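Local coordinates for protein beta-L-arabinobiosidase (Bacteroides thetaiotaomicron, PDB 5MQR) that probably hydrolyses glycosidic bonds of arabinose-containing plant pectin as a glycosidase of the gut bacterium Bacteroides thetaiotaomicron, at residues A[818-822]-A[887-891]; A[865-871]-A[902-906]. One frame throughout, in Å; residues are numbered along the deposited sequence.

Interaction 1 (A[818-822]-A[887-891]); sequences ARPTI and IGYIP
I887 drives its CD1 into the corner between the P820 ring and the R819 guanidinium, where helix 820-839 begins in a domain consistent with the (alpha/alpha)6 toroid of six-hairpin glycosidases. The side chain crosses both groups at about a right angle. Its CD1 lies 3.7 Å from P820 CD and over one face of the guanidinium, 3.8 Å above that plane and displaced toward the rim. CG1 of I887 takes the crowded position between its backbone N and carbonyl carbon (chi1 61°), which leaves CG2 beside the N to meet T821. R819, at the N-cap position, is bent at chi3 (60°), and the bend accompanies the guanidinium lying under I887 CD1. Its NE makes a salt bridge with D803 OD2, which also accepts a hydrogen bond from T821 OG1, so one carboxylate oxygen holds both side chains while their carbon surfaces face the 3-10 turn 887-889. No hydrogen bond joins the two segments; the contact rests on packing. Cutting I887 back to an alanine is likely to open a gap beside P820, strip CD1 from the guanidinium face and cost the T821 methyl one of its two isoleucine neighbours. I890, just after the turn, adds a second point. T821 CG2 sits over the notch formed by the two isoleucines, 3.6 Å from I890 CD1 and a tight 3.4 Å from I887 CG2.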
ATOM      1  N   ALA A 818      34.833  34.107 -20.521  1.00 35.45           N
ATOM      2  CA  ALA A 818      34.777  32.717 -20.130  1.00 34.63           C
ATOM      3  C   ALA A 818      33.791  32.565 -18.971  1.00 33.71           C
ATOM      4  O   ALA A 818      34.145  32.691 -17.809  1.00 33.81           O
ATOM      5  CB  ALA A 818      36.159  32.205 -19.761  1.00 34.86           C
ATOM      6  N   ARG A 819      32.545  32.272 -19.322  1.00 33.21           N
ATOM      7  CA  ARG A 819      31.454  32.132 -18.367  1.00 32.27           C
ATOM      8  C   ARG A 819      31.321  30.670 -17.892  1.00 32.20           C
ATOM      9  O   ARG A 819      31.519  29.752 -18.702  1.00 32.24           O
ATOM     10  CB  ARG A 819      30.169  32.618 -19.017  1.00 31.55           C
ATOM     11  CG  ARG A 819      30.137  34.123 -19.220  1.00 31.98           C
ATOM     12  CD  ARG A 819      29.018  34.556 -20.161  1.00 31.67           C
ATOM     13  NE  ARG A 819      27.699  34.182 -19.658  1.00 31.24           N
ATOM     14  CZ  ARG A 819      26.976  34.837 -18.740  1.00 30.80           C
ATOM     15  NH1 ARG A 819      27.413  35.953 -18.169  1.00 31.02           N
ATOM     16  NH2 ARG A 819      25.773  34.363 -18.401  1.00 30.33           N
ATOM     17  N   PRO A 820      30.997  30.439 -16.591  1.00 31.81           N
ATOM     18  CA  PRO A 820      30.872  29.035 -16.148  1.00 31.92           C
ATOM     19  C   PRO A 820      29.665  28.303 -16.698  1.00 30.88           C
ATOM     20  O   PRO A 820      29.576  27.101 -16.494  1.00 31.08           O
ATOM     21  CB  PRO A 820      30.782  29.137 -14.618  1.00 31.88           C
ATOM     22  CG  PRO A 820      30.308  30.519 -14.368  1.00 32.06           C
ATOM     23  CD  PRO A 820      30.977  31.345 -15.435  1.00 32.12           C
ATOM     24  N   THR A 821      28.749  29.017 -17.364  1.00 30.13           N
ATOM     25  CA  THR A 821      27.717  28.399 -18.192  1.00 29.12           C
ATOM     26  C   THR A 821      28.309  27.464 -19.246  1.00 29.13           C
ATOM     27  O   THR A 821      28.269  26.232 -19.089  1.00 28.84           O
ATOM     28  CB  THR A 821      26.875  29.449 -18.934  1.00 29.17           C
ATOM     29  OG1 THR A 821      27.755  30.403 -19.552  1.00 29.39           O
ATOM     30  CG2 THR A 821      25.912  30.151 -17.978  1.00 28.91           C
ATOM     31  N   ILE A 822      28.863  28.047 -20.309  1.00 29.05           N
ATOM     32  CA  ILE A 822      29.277  27.262 -21.483  1.00 28.70           C
ATOM     33  C   ILE A 822      30.421  26.297 -21.151  1.00 28.69           C
ATOM     34  O   ILE A 822      30.456  25.194 -21.674  1.00 28.58           O
ATOM     35  CB  ILE A 822      29.593  28.133 -22.729  1.00 28.86           C
ATOM     36  CG1 ILE A 822      29.963  27.236 -23.919  1.00 29.22           C
ATOM     37  CG2 ILE A 822      30.722  29.110 -22.461  1.00 29.66           C
ATOM     38  CD1 ILE A 822      29.830  27.888 -25.283  1.00 29.51           C
ATOM     39  N   ILE A 887      24.910  31.350 -12.100  1.00 25.90           N
ATOM     40  CA  ILE A 887      25.681  30.550 -13.045  1.00 26.45           C
ATOM     41  C   ILE A 887      26.889  29.886 -12.391  1.00 26.53           C
ATOM     42  O   ILE A 887      27.357  28.890 -12.884  1.00 26.68           O
ATOM     43  CB  ILE A 887      26.120  31.303 -14.327  1.00 27.05           C
ATOM     44  CG1 ILE A 887      27.029  32.500 -14.018  1.00 27.70           C
ATOM     45  CG2 ILE A 887      24.897  31.715 -15.129  1.00 26.87           C
ATOM     46  CD1 ILE A 887      27.753  33.054 -15.247  1.00 28.16           C
ATOM     47  N   GLY A 888      27.370  30.428 -11.278  1.00 26.83           N
ATOM     48  CA  GLY A 888      28.464  29.810 -10.521  1.00 27.11           C
ATOM     49  C   GLY A 888      28.156  28.460  -9.880  1.00 26.58           C
ATOM     50  O   GLY A 888      29.080  27.779  -9.408  1.00 26.94           O
ATOM     51  N   TYR A 889      26.870  28.089  -9.818  1.00 25.27           N
ATOM     52  CA  TYR A 889      26.482  26.774  -9.351  1.00 24.54           C
ATOM     53  C   TYR A 889      26.402  25.732 -10.460  1.00 24.04           C
ATOM     54  O   TYR A 889      26.383  24.556 -10.155  1.00 23.78           O
ATOM     55  CB  TYR A 889      25.167  26.826  -8.573  1.00 24.09           C
ATOM     56  CG  TYR A 889      25.265  27.566  -7.247  1.00 24.30           C
ATOM     57  CD1 TYR A 889      26.175  27.177  -6.253  1.00 24.66           C
ATOM     58  CD2 TYR A 889      24.430  28.649  -6.980  1.00 24.17           C
ATOM     59  CE1 TYR A 889      26.252  27.878  -5.049  1.00 24.97           C
ATOM     60  CE2 TYR A 889      24.500  29.344  -5.787  1.00 24.28           C
ATOM     61  CZ  TYR A 889      25.408  28.973  -4.833  1.00 24.67           C
ATOM     62  OH  TYR A 889      25.427  29.700  -3.668  1.00 25.02           O
ATOM     63  N   ILE A 890      26.449  26.146 -11.727  1.00 24.18           N
ATOM     64  CA  ILE A 890      26.315  25.229 -12.874  1.00 23.74           C
ATOM     65  C   ILE A 890      27.399  24.140 -12.916  1.00 24.36           C
ATOM     66  O   ILE A 890      27.096  23.031 -13.293  1.00 23.86           O
ATOM     67  CB  ILE A 890      26.215  25.989 -14.209  1.00 23.77           C
ATOM     68  CG1 ILE A 890      24.926  26.824 -14.239  1.00 23.54           C
ATOM     69  CG2 ILE A 890      26.141  25.056 -15.413  1.00 23.68           C
ATOM     70  CD1 ILE A 890      24.844  27.762 -15.436  1.00 23.81           C
ATOM     71  N   PRO A 891      28.639  24.411 -12.464  1.00 25.04           N
ATOM     72  CA  PRO A 891      29.564  23.277 -12.410  1.00 25.55           C
ATOM     73  C   PRO A 891      28.997  22.014 -11.722  1.00 25.17           C
ATOM     74  O   PRO A 891      29.244  20.898 -12.209  1.00 25.30           O
ATOM     75  CB  PRO A 891      30.756  23.838 -11.639  1.00 26.31           C
ATOM     76  CG  PRO A 891      30.736  25.298 -11.978  1.00 26.53           C
ATOM     77  CD  PRO A 891      29.266  25.634 -11.950  1.00 25.71           C
TER

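Interaction 2 (A[865-871]-A[902-906]); sequences WNTRHQF and KYEVA
Y903 turns the edge of its ring onto the face of W865, a T-shaped pair with the centroid of the six-membered ring of W865 4.9 Å from that of Y903 and planes at 85°. The CD1-CE1 side of the tyrosine does the touching, with CD1 3.7 Å from W865 CE3. The indole of W865 leaves the chain with CG opposite the backbone N (chi1 -175°), swung out as a flat slab between the two segments; the backbone N of F871 lies over its other face, toward the rim. A906 supplies the smallest bump: its methyl drops into the notch between two rings, 3.6 Å from F871 CD1 and, more loosely, near the edge of the indole at W865 CH2. The F871 ring in turn presents its edge to the A906 carbonyl, with CE1 3.5 Å from O and the oxygen in the ring plane; the same oxygen accepts a hydrogen bond from Y889 OH. Toward solvent, V905 CG1 fits against the flank of Q870, 3.5 Å from its CB and 3.3 Å from its OE1, the two side chains crossing at about a right angle. K902 runs past the indole in the opposite direction, bringing NZ 4.0 Å from W865 CD1. Behind these bumps N866 OD1 accepts a nearly straight bond from H869 N, above the amide plane: an Asx motif. Q870 and F871 both face N866 in a G1 beta bulge, and both motifs belong to the short beta hairpin of strands 865-866 and 871-872.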
ATOM      1  N   TRP A 865      37.372  29.520 -10.665  1.00 34.87           N
ATOM      2  CA  TRP A 865      37.283  29.625  -9.221  1.00 34.83           C
ATOM      3  C   TRP A 865      37.941  30.934  -8.786  1.00 35.85           C
ATOM      4  O   TRP A 865      39.147  31.117  -8.958  1.00 36.96           O
ATOM      5  CB  TRP A 865      37.974  28.450  -8.550  1.00 34.68           C
ATOM      6  CG  TRP A 865      37.818  28.452  -7.057  1.00 34.62           C
ATOM      7  CD1 TRP A 865      38.807  28.613  -6.118  1.00 35.25           C
ATOM      8  CD2 TRP A 865      36.597  28.314  -6.332  1.00 33.56           C
ATOM      9  NE1 TRP A 865      38.270  28.564  -4.854  1.00 34.80           N
ATOM     10  CE2 TRP A 865      36.917  28.391  -4.954  1.00 34.08           C
ATOM     11  CE3 TRP A 865      35.260  28.137  -6.710  1.00 32.65           C
ATOM     12  CZ2 TRP A 865      35.945  28.281  -3.955  1.00 33.60           C
ATOM     13  CZ3 TRP A 865      34.291  28.022  -5.711  1.00 32.40           C
ATOM     14  CH2 TRP A 865      34.640  28.095  -4.353  1.00 32.91           C
ATOM     15  N   ASN A 866      37.133  31.846  -8.256  1.00 36.28           N
ATOM     16  CA  ASN A 866      37.617  33.143  -7.742  1.00 37.26           C
ATOM     17  C   ASN A 866      37.985  32.894  -6.294  1.00 38.29           C
ATOM     18  O   ASN A 866      37.112  32.569  -5.498  1.00 37.53           O
ATOM     19  CB  ASN A 866      36.498  34.191  -7.873  1.00 36.59           C
ATOM     20  CG  ASN A 866      36.876  35.548  -7.332  1.00 37.03           C
ATOM     21  OD1 ASN A 866      37.439  35.665  -6.246  1.00 37.90           O
ATOM     22  ND2 ASN A 866      36.529  36.589  -8.071  1.00 36.93           N
ATOM     23  N   THR A 867      39.268  33.019  -5.958  1.00 40.28           N
ATOM     24  CA  THR A 867      39.760  32.680  -4.613  1.00 41.80           C
ATOM     25  C   THR A 867      39.477  33.764  -3.560  1.00 43.19           C
ATOM     26  O   THR A 867      39.478  33.455  -2.373  1.00 43.24           O
ATOM     27  CB  THR A 867      41.279  32.357  -4.609  1.00 42.50           C
ATOM     28  OG1 THR A 867      41.973  33.390  -5.297  1.00 42.50           O
ATOM     29  CG2 THR A 867      41.570  31.016  -5.296  1.00 42.30           C
ATOM     30  N   ARG A 868      39.253  35.014  -3.976  1.00 45.26           N
ATOM     31  CA  ARG A 868      38.846  36.079  -3.038  1.00 47.65           C
ATOM     32  C   ARG A 868      37.415  35.810  -2.548  1.00 45.40           C
ATOM     33  O   ARG A 868      37.165  35.786  -1.346  1.00 45.22           O
ATOM     34  CB  ARG A 868      38.990  37.497  -3.649  1.00 51.37           C
ATOM     35  CG  ARG A 868      40.453  37.987  -3.676  1.00 56.48           C
ATOM     36  CD  ARG A 868      40.792  39.232  -4.537  1.00 59.76           C
ATOM     37  NE  ARG A 868      40.012  39.444  -5.782  1.00 62.58           N
ATOM     38  CZ  ARG A 868      39.993  38.650  -6.875  1.00 64.33           C
ATOM     39  NH1 ARG A 868      40.675  37.500  -6.926  1.00 66.73           N
ATOM     40  NH2 ARG A 868      39.254  38.995  -7.936  1.00 62.64           N
ATOM     41  N   HIS A 869      36.508  35.559  -3.488  1.00 42.82           N
ATOM     42  CA  HIS A 869      35.098  35.274  -3.178  1.00 41.31           C
ATOM     43  C   HIS A 869      34.775  33.838  -2.757  1.00 39.47           C
ATOM     44  O   HIS A 869      33.741  33.600  -2.126  1.00 38.93           O
ATOM     45  CB  HIS A 869      34.213  35.624  -4.385  1.00 40.99           C
ATOM     46  CG  HIS A 869      34.046  37.088  -4.603  1.00 41.88           C
ATOM     47  ND1 HIS A 869      33.378  37.602  -5.694  1.00 41.99           N
ATOM     48  CD2 HIS A 869      34.454  38.152  -3.872  1.00 42.91           C
ATOM     49  CE1 HIS A 869      33.364  38.919  -5.614  1.00 42.54           C
ATOM     50  NE2 HIS A 869      34.024  39.277  -4.527  1.00 43.70           N
ATOM     51  N   GLN A 870      35.622  32.884  -3.135  1.00 38.23           N
ATOM     52  CA  GLN A 870      35.319  31.460  -2.966  1.00 36.83           C
ATOM     53  C   GLN A 870      34.006  31.115  -3.672  1.00 34.34           C
ATOM     54  O   GLN A 870      32.984  30.829  -3.059  1.00 33.15           O
ATOM     55  CB  GLN A 870      35.335  31.063  -1.484  1.00 37.65           C
ATOM     56  CG  GLN A 870      36.643  31.411  -0.794  1.00 39.62           C
ATOM     57  CD  GLN A 870      36.656  30.977   0.647  1.00 40.91           C
ATOM     58  OE1 GLN A 870      36.677  29.785   0.962  1.00 41.54           O
ATOM     59  NE2 GLN A 870      36.639  31.945   1.537  1.00 42.12           N
ATOM     60  N   PHE A 871      34.069  31.168  -4.991  1.00 33.00           N
ATOM     61  CA  PHE A 871      32.895  31.052  -5.839  1.00 31.21           C
ATOM     62  C   PHE A 871      33.336  31.005  -7.311  1.00 30.75           C
ATOM     63  O   PHE A 871      34.288  31.704  -7.709  1.00 30.81           O
ATOM     64  CB  PHE A 871      31.968  32.259  -5.618  1.00 30.75           C
ATOM     65  CG  PHE A 871      30.541  31.972  -5.901  1.00 29.44           C
ATOM     66  CD1 PHE A 871      29.749  31.327  -4.954  1.00 29.02           C
ATOM     67  CD2 PHE A 871      29.990  32.302  -7.123  1.00 28.92           C
ATOM     68  CE1 PHE A 871      28.420  31.032  -5.223  1.00 28.03           C
ATOM     69  CE2 PHE A 871      28.661  32.013  -7.396  1.00 28.14           C
ATOM     70  CZ  PHE A 871      27.877  31.377  -6.445  1.00 27.66           C
ATOM     71  N   LYS A 902      37.108  23.021   0.066  1.00 47.42           N
ATOM     72  CA  LYS A 902      37.135  24.428  -0.298  1.00 46.66           C
ATOM     73  C   LYS A 902      35.995  24.889  -1.209  1.00 43.45           C
ATOM     74  O   LYS A 902      35.575  26.012  -1.075  1.00 42.19           O
ATOM     75  CB  LYS A 902      38.488  24.861  -0.875  1.00 48.40           C
ATOM     76  CG  LYS A 902      38.866  24.250  -2.214  1.00 49.46           C
ATOM     77  CD  LYS A 902      39.958  25.091  -2.857  1.00 50.59           C
ATOM     78  CE  LYS A 902      40.588  24.406  -4.056  1.00 51.29           C
ATOM     79  NZ  LYS A 902      40.999  25.438  -5.045  1.00 51.81           N
ATOM     80  N   TYR A 903      35.479  24.030  -2.092  1.00 41.72           N
ATOM     81  CA  TYR A 903      34.368  24.431  -2.981  1.00 39.41           C
ATOM     82  C   TYR A 903      33.019  24.522  -2.256  1.00 38.44           C
ATOM     83  O   TYR A 903      32.180  25.303  -2.683  1.00 36.31           O
ATOM     84  CB  TYR A 903      34.262  23.534  -4.212  1.00 37.94           C
ATOM     85  CG  TYR A 903      35.509  23.496  -5.055  1.00 38.13           C
ATOM     86  CD1 TYR A 903      36.007  24.648  -5.653  1.00 37.89           C
ATOM     87  CD2 TYR A 903      36.198  22.295  -5.270  1.00 38.41           C
ATOM     88  CE1 TYR A 903      37.152  24.609  -6.430  1.00 38.30           C
ATOM     89  CE2 TYR A 903      37.345  22.252  -6.041  1.00 38.64           C
ATOM     90  CZ  TYR A 903      37.819  23.410  -6.623  1.00 38.90           C
ATOM     91  OH  TYR A 903      38.980  23.366  -7.382  1.00 39.49           O
ATOM     92  N   GLU A 904      32.836  23.747  -1.177  1.00 39.95           N
ATOM     93  CA  GLU A 904      31.582  23.732  -0.357  1.00 41.46           C
ATOM     94  C   GLU A 904      31.073  25.121  -0.020  1.00 39.23           C
ATOM     95  O   GLU A 904      29.883  25.399  -0.104  1.00 37.84           O
ATOM     96  CB  GLU A 904      31.762  23.031   1.009  1.00 44.74           C
ATOM     97  CG  GLU A 904      31.800  21.508   1.003  1.00 48.37           C
ATOM     98  CD  GLU A 904      31.494  20.857   2.376  1.00 51.00           C
ATOM     99  OE1 GLU A 904      30.775  21.450   3.224  1.00 51.31           O
ATOM    100  OE2 GLU A 904      31.962  19.704   2.591  1.00 53.57           O
ATOM    101  N   VAL A 905      31.991  25.973   0.398  1.00 38.13           N
ATOM    102  CA  VAL A 905      31.637  27.271   0.936  1.00 37.28           C
ATOM    103  C   VAL A 905      30.771  28.100  -0.040  1.00 35.06           C
ATOM    104  O   VAL A 905      29.955  28.877   0.414  1.00 34.15           O
ATOM    105  CB  VAL A 905      32.902  28.023   1.390  1.00 39.11           C
ATOM    106  CG1 VAL A 905      33.683  28.511   0.193  1.00 39.95           C
ATOM    107  CG2 VAL A 905      32.560  29.187   2.300  1.00 40.13           C
ATOM    108  N   ALA A 906      30.904  27.900  -1.356  1.00 33.22           N
ATOM    109  CA  ALA A 906      30.006  28.529  -2.348  1.00 32.38           C
ATOM    110  C   ALA A 906      28.509  28.345  -2.061  1.00 30.84           C
ATOM    111  O   ALA A 906      27.696  29.240  -2.272  1.00 28.89           O
ATOM    112  CB  ALA A 906      30.327  28.028  -3.756  1.00 32.54           C
TER

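From the N terminus, 818-822 comes first, opening helix 820-839; helix 843-864 then leads into the hairpin at 865-871. Interaction 1 closes a loop of 64 intervening, mostly helical residues when 887-891 returns to the start of helix 820-839. Interaction 2 closes a shorter loop of 30 residues, bringing 902-906, which includes most of helix 901-904, back to the hairpin. Because 865-871 lies inside the first loop and 902-906 beyond it, the two cross rather than nest. Their centres are 13 Å apart, and they touch directly: G888 CA packs 3.8 Å from F871 CE2. Helix 820-839, the hairpin and the short helices 890-893 and 901-904 are thereby tied together within the MGH1-like glycoside hydrolase region.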